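PDB 1VKB: hypothetical protein from Mus musculus, which probably acts as a gamma-glutamylamine cyclotransferase of the AIG2-like family, releasing 5-oxoproline from gamma-glutamyl amines. Local coordinates for residues E59-W64 / R154-E159; V55-H60 / L137-H142; A104-V109 / G119-C124. All coordinates share one frame; numbering follows the deposited sequence.

Interaction 1: residues E59-W64 / R154-E159. With FMT (formic acid), chain B.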
# COMPACT_ATOMS: atom_id res chain seq x y z
N GLU A 59 -7.72 -1.81 -15.44
CA GLU A 59 -7.34 -2.87 -16.33
C GLU A 59 -6.20 -3.72 -15.84
O GLU A 59 -6.03 -4.87 -16.28
CB GLU A 59 -6.99 -2.29 -17.71
CG GLU A 59 -8.16 -1.56 -18.34
CD GLU A 59 -8.76 -2.26 -19.54
OE1 GLU A 59 -8.68 -3.51 -19.65
OE2 GLU A 59 -9.31 -1.54 -20.39
N HIS A 60 -5.40 -3.21 -14.92
CA HIS A 60 -4.28 -3.96 -14.35
C HIS A 60 -4.60 -4.67 -13.05
O HIS A 60 -3.72 -5.32 -12.49
CB HIS A 60 -3.11 -3.01 -14.12
CG HIS A 60 -2.68 -2.35 -15.38
ND1 HIS A 60 -2.09 -3.06 -16.39
CD2 HIS A 60 -2.88 -1.10 -15.85
CE1 HIS A 60 -1.89 -2.27 -17.43
NE2 HIS A 60 -2.36 -1.06 -17.12
N ASN A 61 -5.84 -4.57 -12.61
CA ASN A 61 -6.22 -5.14 -11.32
C ASN A 61 -5.28 -4.69 -10.19
O ASN A 61 -4.80 -5.47 -9.36
CB ASN A 61 -6.28 -6.67 -11.41
CG ASN A 61 -7.28 -7.16 -12.46
OD1 ASN A 61 -8.26 -6.47 -12.76
ND2 ASN A 61 -7.02 -8.34 -13.03
N ILE A 62 -5.08 -3.39 -10.13
CA ILE A 62 -4.24 -2.76 -9.10
C ILE A 62 -5.05 -2.56 -7.82
O ILE A 62 -6.24 -2.23 -7.87
CB ILE A 62 -3.74 -1.42 -9.65
CG1 ILE A 62 -2.59 -1.73 -10.63
CG2 ILE A 62 -3.18 -0.56 -8.56
CD1 ILE A 62 -2.22 -0.52 -11.49
N PRO A 63 -4.44 -2.78 -6.67
CA PRO A 63 -5.08 -2.41 -5.44
C PRO A 63 -4.93 -0.93 -5.12
O PRO A 63 -3.83 -0.35 -5.20
CB PRO A 63 -4.35 -3.24 -4.40
CG PRO A 63 -2.92 -3.32 -4.92
CD PRO A 63 -3.14 -3.43 -6.43
N TRP A 64 -6.03 -0.33 -4.71
CA TRP A 64 -6.07 1.10 -4.38
C TRP A 64 -6.75 1.32 -3.07
O TRP A 64 -7.92 0.93 -2.90
CB TRP A 64 -6.85 1.88 -5.44
CG TRP A 64 -6.54 1.56 -6.90
CD1 TRP A 64 -7.06 0.57 -7.64
CD2 TRP A 64 -5.71 2.35 -7.79
NE1 TRP A 64 -6.59 0.65 -8.95
CE2 TRP A 64 -5.76 1.73 -9.05
CE3 TRP A 64 -4.92 3.48 -7.64
CZ2 TRP A 64 -5.04 2.22 -10.15
CZ3 TRP A 64 -4.22 3.96 -8.73
CH2 TRP A 64 -4.29 3.33 -9.97
N ARG A 154 -6.06 -11.05 -10.83
CA ARG A 154 -4.64 -11.13 -10.64
C ARG A 154 -4.00 -9.89 -11.26
O ARG A 154 -4.39 -9.41 -12.35
CB ARG A 154 -4.17 -12.43 -11.32
CG ARG A 154 -2.72 -12.80 -11.12
CD ARG A 154 -2.24 -13.90 -12.13
NE ARG A 154 -0.97 -14.47 -11.71
CZ ARG A 154 0.23 -14.04 -12.08
NH1 ARG A 154 0.40 -13.04 -12.93
NH2 ARG A 154 1.29 -14.66 -11.60
N TYR A 155 -3.03 -9.35 -10.55
CA TYR A 155 -2.32 -8.18 -11.01
C TYR A 155 -1.67 -8.41 -12.36
O TYR A 155 -1.11 -9.48 -12.61
CB TYR A 155 -1.26 -7.79 -9.99
CG TYR A 155 -0.36 -6.70 -10.46
CD1 TYR A 155 -0.78 -5.36 -10.46
CD2 TYR A 155 0.94 -6.98 -10.92
CE1 TYR A 155 0.08 -4.35 -10.85
CE2 TYR A 155 1.80 -5.95 -11.34
CZ TYR A 155 1.36 -4.66 -11.33
OH TYR A 155 2.20 -3.67 -11.72
N ASN A 156 -1.77 -7.43 -13.24
CA ASN A 156 -1.00 -7.48 -14.46
C ASN A 156 -0.22 -6.19 -14.64
O ASN A 156 -0.66 -5.11 -14.20
CB ASN A 156 -1.83 -7.95 -15.66
CG ASN A 156 -2.91 -7.03 -16.01
OD1 ASN A 156 -2.65 -5.97 -16.59
ND2 ASN A 156 -4.14 -7.40 -15.68
N PRO A 157 0.98 -6.30 -15.20
CA PRO A 157 1.91 -5.19 -15.17
C PRO A 157 1.50 -4.07 -16.12
O PRO A 157 0.79 -4.27 -17.10
CB PRO A 157 3.24 -5.82 -15.59
CG PRO A 157 2.88 -6.97 -16.37
CD PRO A 157 1.56 -7.48 -15.85
N ARG A 158 1.99 -2.88 -15.80
CA ARG A 158 1.45 -1.65 -16.36
C ARG A 158 1.48 -1.52 -17.87
O ARG A 158 0.55 -0.90 -18.45
CB ARG A 158 2.15 -0.45 -15.74
CG ARG A 158 1.61 -0.17 -14.37
CD ARG A 158 2.33 0.98 -13.69
NE ARG A 158 2.20 0.93 -12.24
CZ ARG A 158 2.69 1.88 -11.42
NH1 ARG A 158 3.29 2.96 -11.95
NH2 ARG A 158 2.55 1.74 -10.10
N GLU A 159 2.51 -2.07 -18.52
CA GLU A 159 2.63 -1.93 -19.96
C GLU A 159 1.84 -2.94 -20.77
O GLU A 159 1.85 -2.90 -22.01
CB GLU A 159 4.11 -1.96 -20.37
CG GLU A 159 4.90 -0.74 -19.91
CD GLU A 159 4.41 0.55 -20.55
C FMT B . 1.32 -1.22 -9.60
O1 FMT B . 1.04 -0.14 -9.04
O2 FMT B . 1.49 -1.39 -10.83
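N156 grips E59 and H60 through three well-formed hydrogen bonds, two made by its side-chain amide, and a weak fourth from H60 ND1 to N156 O. Its CG lies between the backbone N and the carbonyl carbon (chi1 65°), close to H60 CA, with both partners in reach of the amide. ND2 of N156 reaches E59 O at 3.2 Å, lying in the carbonyl plane on a lone pair. OD1 of N156 accepts from H60 ND1 at 3.0 Å, with the imidazole and amide planes strongly inclined. The backbone N of N156 donates to H60 O at 3.0 Å in an almost straight bond (171°). An alanine in place of N156 would probably leave the E59 carbonyl without this donor and the H60 ring freer to turn. N61 ND2 approaches R154 O at 2.9 Å from above the carbonyl plane.

Residues 58-61 connect strands 54-57 and 62-66 in a beta hairpin, crossed by the irregular C-terminal segment: the E59-to-I62 and R154-to-R158 directions are 102° apart.

Apolar contacts are few. CG1 of I62 meets CE1 of Y155 at the ring edge, 3.7 Å away, and CA of R158 makes a CH-pi contact over one face of H60, 3.8 Å from the ring centroid.

Three hydrogen bonds hold a formic acid molecule, probably from the crystallisation liquor. Its O2 receives Y155 OH at 2.5 Å as well as R158 NE, while O1 receives R158 NH2 at 2.6 Å.

Interaction 2: residues V55-H60 / L137-H142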
# COMPACT_ATOMS: atom_id res chain seq x y z
N VAL A 55 -9.88 -1.32 -2.94
CA VAL A 55 -10.50 -1.90 -4.11
C VAL A 55 -9.43 -2.39 -5.08
O VAL A 55 -8.34 -1.86 -5.15
CB VAL A 55 -11.44 -0.89 -4.85
CG1 VAL A 55 -12.62 -0.45 -3.98
CG2 VAL A 55 -10.70 0.36 -5.34
N ILE A 56 -9.79 -3.41 -5.85
CA ILE A 56 -8.96 -3.95 -6.91
C ILE A 56 -9.61 -3.51 -8.20
O ILE A 56 -10.73 -3.94 -8.53
CB ILE A 56 -8.87 -5.47 -6.79
CG1 ILE A 56 -8.19 -5.89 -5.48
CG2 ILE A 56 -8.04 -6.00 -7.94
CD1 ILE A 56 -8.28 -7.38 -5.21
N ALA A 57 -8.93 -2.63 -8.91
CA ALA A 57 -9.63 -1.87 -9.94
C ALA A 57 -8.76 -1.51 -11.12
O ALA A 57 -7.53 -1.42 -11.04
CB ALA A 57 -10.23 -0.61 -9.32
N GLY A 58 -9.42 -1.26 -12.24
CA GLY A 58 -8.74 -0.87 -13.46
C GLY A 58 -8.25 -2.08 -14.24
O GLY A 58 -8.33 -3.22 -13.79
N GLU A 59 -7.72 -1.81 -15.44
CA GLU A 59 -7.34 -2.87 -16.33
C GLU A 59 -6.20 -3.72 -15.84
O GLU A 59 -6.03 -4.87 -16.28
CB GLU A 59 -6.99 -2.29 -17.71
CG GLU A 59 -8.16 -1.56 -18.34
CD GLU A 59 -8.76 -2.26 -19.54
OE1 GLU A 59 -8.68 -3.51 -19.65
OE2 GLU A 59 -9.31 -1.54 -20.39
N HIS A 60 -5.40 -3.21 -14.92
CA HIS A 60 -4.28 -3.96 -14.35
C HIS A 60 -4.60 -4.67 -13.05
O HIS A 60 -3.72 -5.32 -12.49
CB HIS A 60 -3.11 -3.01 -14.12
CG HIS A 60 -2.68 -2.35 -15.38
ND1 HIS A 60 -2.09 -3.06 -16.39
CD2 HIS A 60 -2.88 -1.10 -15.85
CE1 HIS A 60 -1.89 -2.27 -17.43
NE2 HIS A 60 -2.36 -1.06 -17.12
N LEU A 137 -16.06 3.13 -6.58
CA LEU A 137 -16.74 3.14 -5.29
C LEU A 137 -17.71 2.00 -5.14
O LEU A 137 -18.10 1.69 -4.02
CB LEU A 137 -17.48 4.46 -5.05
CG LEU A 137 -16.57 5.68 -4.95
CD1 LEU A 137 -17.37 6.98 -4.97
CD2 LEU A 137 -15.70 5.64 -3.70
N PHE A 138 -18.14 1.42 -6.26
CA PHE A 138 -19.09 0.29 -6.23
C PHE A 138 -18.44 -1.08 -6.28
O PHE A 138 -19.15 -2.09 -6.39
CB PHE A 138 -20.07 0.43 -7.36
CG PHE A 138 -20.81 1.71 -7.28
CD1 PHE A 138 -21.57 1.99 -6.19
CD2 PHE A 138 -20.61 2.69 -8.23
CE1 PHE A 138 -22.25 3.21 -6.07
CE2 PHE A 138 -21.25 3.90 -8.13
CZ PHE A 138 -22.07 4.17 -7.03
N LEU A 139 -17.12 -1.13 -6.17
CA LEU A 139 -16.40 -2.40 -6.19
C LEU A 139 -16.31 -2.93 -4.75
O LEU A 139 -16.54 -2.18 -3.79
CB LEU A 139 -15.00 -2.23 -6.75
CG LEU A 139 -14.94 -1.93 -8.24
CD1 LEU A 139 -13.52 -1.54 -8.60
CD2 LEU A 139 -15.40 -3.14 -9.04
N PRO A 140 -15.98 -4.21 -4.59
CA PRO A 140 -15.91 -4.77 -3.26
C PRO A 140 -14.82 -4.08 -2.42
O PRO A 140 -13.77 -3.78 -2.95
CB PRO A 140 -15.52 -6.22 -3.52
CG PRO A 140 -16.06 -6.52 -4.88
CD PRO A 140 -15.78 -5.23 -5.63
N TYR A 141 -15.08 -3.86 -1.14
CA TYR A 141 -14.09 -3.26 -0.23
C TYR A 141 -13.43 -4.31 0.61
O TYR A 141 -14.08 -4.99 1.39
CB TYR A 141 -14.72 -2.23 0.70
CG TYR A 141 -15.35 -1.01 0.03
CD1 TYR A 141 -15.16 -0.71 -1.32
CD2 TYR A 141 -16.15 -0.16 0.77
CE1 TYR A 141 -15.76 0.42 -1.89
CE2 TYR A 141 -16.75 0.97 0.20
CZ TYR A 141 -16.54 1.26 -1.11
OH TYR A 141 -17.18 2.36 -1.67
N HIS A 142 -12.12 -4.42 0.42
CA HIS A 142 -11.31 -5.50 0.97
C HIS A 142 -10.69 -5.12 2.28
O HIS A 142 -10.30 -3.97 2.50
CB HIS A 142 -10.18 -5.83 -0.00
CG HIS A 142 -10.64 -6.55 -1.24
ND1 HIS A 142 -10.75 -7.91 -1.30
CD2 HIS A 142 -11.09 -6.08 -2.42
CE1 HIS A 142 -11.23 -8.26 -2.48
NE2 HIS A 142 -11.46 -7.16 -3.17
O HOH W 1 -12.24 -4.63 -4.97
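The I56 and H142 side chains cross at about a right angle, so that the CD1 methyl of I56 meets the imidazole over one face. CD1 of I56 lies 4.1 Å from the ring centroid and 26° off the ring normal, which meets the criterion for a CH-pi contact. With chi2 at 171°, CD1 is anti to CA and the chain is stretched out to reach the ring. H142 also meets the ring of H151 with the two planes nearly perpendicular, and I56 touches H151 as well.

V55 and Y141 are oriented differently: they run side by side and point the same way, with V55 CG1 3.7 Å from Y141 CD1. The same methyl, CG1 of V55, approaches P140 O at 3.7 Å and lies beside CB of L139.

L139 directs its CB toward the strand. Its CD1 presses on CB of A57 at 3.5 Å, tighter than usual van der Waals contact, and also meets the carbonyl O of I56 at 3.7 Å.

No direct hydrogen bond crosses between the segments. A water takes that part, accepting from I56 N at 2.9 Å and donating to P140 O at 2.7 Å. The bonds of V55 O and probably A57 N to strand 62-66 lie on the other edge, consistent with I56 N being served by the water. The pattern is that of an outer hairpin strand, 54-57, whose far edge is bordered by an irregular loop following a 3-10 turn, joined to it by the bridging water and by the backbone bond of H142 with L54.

Interaction 3: residues A104-V109 / G119-C124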
# COMPACT_ATOMS: atom_id res chain seq x y z
N ALA A 104 0.19 10.36 5.39
CA ALA A 104 0.70 9.80 6.65
C ALA A 104 -0.53 9.31 7.42
O ALA A 104 -1.47 10.08 7.54
CB ALA A 104 1.39 10.86 7.42
N LEU A 105 -0.57 8.05 7.85
CA LEU A 105 -1.71 7.51 8.58
C LEU A 105 -1.24 6.76 9.83
O LEU A 105 -0.13 6.25 9.88
CB LEU A 105 -2.49 6.51 7.70
CG LEU A 105 -3.13 6.92 6.38
CD1 LEU A 105 -3.79 5.67 5.74
CD2 LEU A 105 -4.15 8.04 6.62
N GLN A 106 -2.12 6.67 10.82
CA GLN A 106 -1.85 5.89 12.02
C GLN A 106 -2.16 4.44 11.73
O GLN A 106 -3.26 4.11 11.26
CB GLN A 106 -2.72 6.35 13.18
CG GLN A 106 -2.39 5.72 14.48
CD GLN A 106 -3.34 6.19 15.59
OE1 GLN A 106 -4.31 6.91 15.32
NE2 GLN A 106 -3.06 5.79 16.82
N VAL A 107 -1.22 3.57 12.11
CA VAL A 107 -1.30 2.11 11.89
C VAL A 107 -1.19 1.39 13.23
O VAL A 107 -0.28 1.62 14.02
CB VAL A 107 -0.20 1.63 10.91
CG1 VAL A 107 -0.17 0.12 10.80
CG2 VAL A 107 -0.36 2.30 9.52
N GLN A 108 -2.21 0.62 13.53
CA GLN A 108 -2.20 -0.24 14.69
C GLN A 108 -1.20 -1.40 14.43
O GLN A 108 -1.26 -2.10 13.38
CB GLN A 108 -3.60 -0.77 14.95
CG GLN A 108 -3.67 -1.74 16.13
CD GLN A 108 -5.01 -2.44 16.26
OE1 GLN A 108 -5.82 -2.47 15.32
NE2 GLN A 108 -5.25 -3.01 17.43
N VAL A 109 -0.29 -1.62 15.38
CA VAL A 109 0.72 -2.66 15.26
C VAL A 109 0.10 -4.00 15.68
O VAL A 109 -0.42 -4.13 16.80
CB VAL A 109 1.92 -2.33 16.13
CG1 VAL A 109 2.92 -3.49 16.14
CG2 VAL A 109 2.55 -1.02 15.64
N GLY A 119 5.03 0.30 20.59
CA GLY A 119 3.77 0.60 21.24
C GLY A 119 2.60 0.15 20.38
O GLY A 119 2.76 -0.70 19.50
N ASP A 120 1.42 0.73 20.64
CA ASP A 120 0.18 0.25 20.06
C ASP A 120 0.05 0.66 18.60
O ASP A 120 -0.63 -0.02 17.83
CB ASP A 120 -1.03 0.83 20.79
CG ASP A 120 -1.22 0.26 22.19
OD1 ASP A 120 -0.52 -0.72 22.56
OD2 ASP A 120 -2.08 0.75 22.98
N SER A 121 0.62 1.80 18.23
CA SER A 121 0.47 2.25 16.84
C SER A 121 1.68 2.99 16.37
O SER A 121 2.50 3.44 17.17
CB SER A 121 -0.73 3.15 16.70
OG SER A 121 -0.58 4.29 17.49
N VAL A 122 1.78 3.15 15.05
CA VAL A 122 2.91 3.86 14.48
C VAL A 122 2.40 4.71 13.33
O VAL A 122 1.54 4.28 12.58
CB VAL A 122 3.98 2.86 14.00
CG1 VAL A 122 3.45 1.92 13.04
CG2 VAL A 122 5.19 3.59 13.37
N GLN A 123 2.95 5.91 13.18
CA GLN A 123 2.58 6.72 12.01
C GLN A 123 3.41 6.26 10.82
O GLN A 123 4.64 6.18 10.90
CB GLN A 123 2.84 8.22 12.23
CG GLN A 123 2.13 9.11 11.21
CD GLN A 123 0.65 9.38 11.60
OE1 GLN A 123 0.20 8.91 12.63
NE2 GLN A 123 -0.05 10.15 10.79
N CYS A 124 2.76 6.03 9.67
CA CYS A 124 3.42 5.52 8.49
C CYS A 124 2.91 6.28 7.27
O CYS A 124 1.74 6.62 7.22
CB CYS A 124 3.01 4.07 8.25
SG CYS A 124 3.50 2.90 9.53
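L105 and C124 form a hydrogen-bonded pair of an antiparallel ladder: L105 N donates to C124 O at 2.8 Å and C124 N to L105 O at 2.9 Å. V107 and V122 repeat the pattern, with V122 N to V107 O at 2.8 Å and a return bond from V107 N to V122 O. V109 N to D120 O extends the ladder beyond the start of strand 121-129. The pairs Q106-Q123 and Q108-S121 are non-hydrogen-bonded.

One side-chain bond is added on the face carrying the glutamines. NE2 of Q106 donates to S121 OG at 3.0 Å, nearly straight (171°) and with OG in the amide plane. Q106 can span the distance because CG is anti to the backbone N (chi1 -173°) and the chain stays extended beyond it. Q123 instead bends at chi2, which puts CD near L105 O; its amide lies close to the backbone of A104 and Q106, with NE2 3.7 Å from A104 CB.

The opposite face, carrying V107, V122 and C124, is apolar. CG2 of V107 lies 3.9 Å from C124 SG, and CG2 of V109 lies 4.0 Å from V122 CG1, so diagonal contacts add to the direct one between V107 and V122.

The axes of strands 104-109 and 121-124 run 149° apart, an antiparallel pair with marked twist. V107, V122 and C124 all pack on I79 of strand 76-82, while H15 and F17 of strand 14-18 also pack against them. Along its other edge, strand 101-109 is bonded through Q106 and Q108 to V49 and C47, C47 being disulfide-linked to C74 and part of strand 40-48.

In the fold
Following the chain from the N terminus, residues 55-64 come first and supply the first segments of two contacts. Interaction 2 closes a loop of 76 intervening residues when 137-142 returns to strand 54-57, and interaction 1 closes one of 89 when 154-159 reaches the hairpin connection. The two touch, share E59 and H60, and have centres 11 Å apart. Interaction 3 is a local strand pairing nested inside both loops, and its centre lies about 27 Å from that of interaction 1, across the chain's centre. One mixed sheet links all three: strand 121-129 pairs with 101-109 antiparallel and with 62-66 in parallel, and 62-66 in turn carries 54-57.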